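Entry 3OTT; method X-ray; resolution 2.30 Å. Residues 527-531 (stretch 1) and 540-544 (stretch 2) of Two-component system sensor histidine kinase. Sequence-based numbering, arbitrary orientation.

Stretch 1 527-531: DGLLW
Stretch 2, residues 540-544: RINPK

The strongest link between the two stretches is a reciprocal pair of backbone hydrogen bonds between Leu530 and Ile541. Leu530 N donates to Ile541 O at 2.8 Å, and Ile541 N donates to Leu530 O, also at 2.8 Å; the N-H...O angle is 163° in both. Two short, nearly linear bonds closing one ring define the hydrogen-bonded pair of an antiparallel ladder, with the CA atoms of Leu530 and Ile541 4.9 Å apart. The next rung, Trp531 with Arg540, is a non-hydrogen-bonded pair with a CA-CA distance of 4.8 Å. On the other side of the central pair, Leu529 CA lies 5.0 Å from Asn542 CA, so Leu529 opposes Asn542, Leu530 opposes Ile541 and Trp531 opposes Arg540. The end-to-end directions of Gly528 to Trp531 and Arg540 to Pro543 are 137° apart, antiparallel in sense but well short of a straight alignment.

Backbone angles follow this arrangement. Leu530 (phi/psi -96/141°), Trp531 (-117/124°), Arg540 (-103/127°), Ile541 (-118/132°) and Asn542 (-101/113°) are extended, and Leu529 (-90/150°) is extended ahead of the strand. Asp527 (-83/4°) and Gly528 (73/19°) form the approach, the positive phi of Gly528 being one that favours glycine. Beyond the second strand, Pro543 (-77/-12°) and Lys544 (-59/-50°) turn the chain. Asn542, with chi1 t and chi2 -12°, supports that turn: its OD1 accepts a hydrogen bond from Lys544 N at 3.0 Å. A CA-H...O contact supplements the ladder, Arg540 CA approaching Leu530 O at 3.4 Å.

Trp531 and Arg540 share one face of the sheet. Trp531 adopts chi1 -68° (m) and chi2 82°, which turns one face of its indole to Arg540 CB and CG; the arginine is extended through chi1 t and chi2 t, then bends at chi3 p (chi4 -164°). Arg540 CB sits 4.0 Å from the centroid of the Trp531 six-membered ring and only 7° off its normal, a CH-pi contact over the ring face; Arg540 CD comes within 3.5 Å of Trp531 CZ2. The aliphatic methylenes thus meet the aromatic surface, while Arg540 NH1 is hydrogen-bonded elsewhere in the structure.

Leu530 and Ile541 occupy the opposite face, where Leu530 CB and Ile541 CB meet at 3.9 Å in an apolar contact. Ile541 is m,t (chi1 -68°, chi2 163°), whereas Leu530 lies off the usual wells at chi1 -91° and chi2 30°. Leu530 CD1 also reaches Pro543 CG at 4.2 Å. The proline ring is C-gamma exo, and the CA-to-CB bond of Pro543 points toward the first stretch; Pro543 CD packs 3.5 Å from Gly528 O, extending the contact past the ladder.

Leu529 (chi1 -66°, m; chi2 138°, off-well) directs its CA-to-CB bond sideways, yet its end comes nearer the second stretch: Leu529 CD2 lies 3.3 Å from Asn542 CB. Nearer the backbone, Leu529 CB is 4.2 Å from Arg540 CG. Together the two stretches bury 429 Å², summed over both sides.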

# COMPACT_ATOMS: atom_id res chain seq x y z
N ASP B 527 13.47 -30.38 27.93
CA ASP B 527 14.00 -31.27 29.00
C ASP B 527 13.43 -30.85 30.36
O ASP B 527 13.81 -31.42 31.39
CB ASP B 527 15.53 -31.27 29.02
CG ASP B 527 16.15 -32.17 27.92
OD1 ASP B 527 16.11 -33.43 28.07
OD2 ASP B 527 16.70 -31.65 26.93
N GLY B 528 12.54 -29.85 30.36
CA GLY B 528 12.03 -29.27 31.60
C GLY B 528 12.91 -28.37 32.48
O GLY B 528 12.60 -28.19 33.68
N LEU B 529 13.99 -27.80 31.93
CA LEU B 529 14.81 -26.83 32.70
C LEU B 529 14.27 -25.45 32.44
O LEU B 529 13.70 -25.23 31.39
CB LEU B 529 16.29 -26.93 32.36
CG LEU B 529 16.85 -28.29 32.82
CD1 LEU B 529 17.77 -28.92 31.82
CD2 LEU B 529 17.55 -28.12 34.10
N LEU B 530 14.39 -24.54 33.41
CA LEU B 530 13.91 -23.15 33.22
C LEU B 530 15.00 -22.22 32.79
O LEU B 530 16.09 -22.25 33.34
CB LEU B 530 13.36 -22.59 34.52
CG LEU B 530 11.90 -22.70 34.93
CD1 LEU B 530 11.29 -23.91 34.36
CD2 LEU B 530 11.79 -22.74 36.43
N TRP B 531 14.68 -21.31 31.90
CA TRP B 531 15.63 -20.30 31.47
C TRP B 531 15.11 -18.92 31.86
O TRP B 531 13.95 -18.55 31.50
CB TRP B 531 15.86 -20.43 29.95
CG TRP B 531 16.58 -21.71 29.60
CD1 TRP B 531 16.04 -22.92 29.46
CD2 TRP B 531 17.99 -21.87 29.41
NE1 TRP B 531 17.01 -23.87 29.15
CE2 TRP B 531 18.22 -23.24 29.13
CE3 TRP B 531 19.09 -20.99 29.44
CZ2 TRP B 531 19.50 -23.75 28.84
CZ3 TRP B 531 20.35 -21.48 29.17
CH2 TRP B 531 20.55 -22.86 28.87
N ARG B 540 20.12 -20.81 33.98
CA ARG B 540 19.43 -22.08 33.79
C ARG B 540 19.12 -22.69 35.14
O ARG B 540 19.99 -22.86 35.94
CB ARG B 540 20.30 -23.03 32.97
CG ARG B 540 19.58 -24.32 32.63
CD ARG B 540 20.45 -25.31 31.84
NE ARG B 540 21.56 -25.72 32.70
CZ ARG B 540 22.67 -26.32 32.29
NH1 ARG B 540 22.91 -26.62 31.02
NH2 ARG B 540 23.58 -26.61 33.18
N ILE B 541 17.87 -23.04 35.37
CA ILE B 541 17.40 -23.54 36.63
C ILE B 541 16.86 -24.96 36.47
O ILE B 541 16.07 -25.21 35.58
CB ILE B 541 16.26 -22.67 37.14
CG1 ILE B 541 16.80 -21.29 37.52
CG2 ILE B 541 15.56 -23.27 38.37
CD1 ILE B 541 15.69 -20.22 37.66
N ASN B 542 17.28 -25.87 37.35
CA ASN B 542 16.65 -27.18 37.37
C ASN B 542 15.63 -27.28 38.54
O ASN B 542 16.02 -27.26 39.70
CB ASN B 542 17.71 -28.29 37.37
CG ASN B 542 17.11 -29.71 37.42
OD1 ASN B 542 15.90 -29.93 37.67
ND2 ASN B 542 17.98 -30.69 37.21
N PRO B 543 14.33 -27.38 38.23
CA PRO B 543 13.32 -27.23 39.25
C PRO B 543 13.18 -28.46 40.11
O PRO B 543 12.54 -28.38 41.15
CB PRO B 543 12.01 -27.01 38.44
CG PRO B 543 12.41 -26.97 37.01
CD PRO B 543 13.74 -27.62 36.89
N LYS B 544 13.78 -29.60 39.71
CA LYS B 544 13.83 -30.76 40.60
C LYS B 544 14.53 -30.50 41.91
O LYS B 544 14.06 -30.92 42.96
CB LYS B 544 14.49 -31.99 39.93
CG LYS B 544 13.66 -32.63 38.82
CD LYS B 544 14.41 -33.75 38.10
CE LYS B 544 13.69 -34.08 36.76
NZ LYS B 544 12.49 -34.94 37.03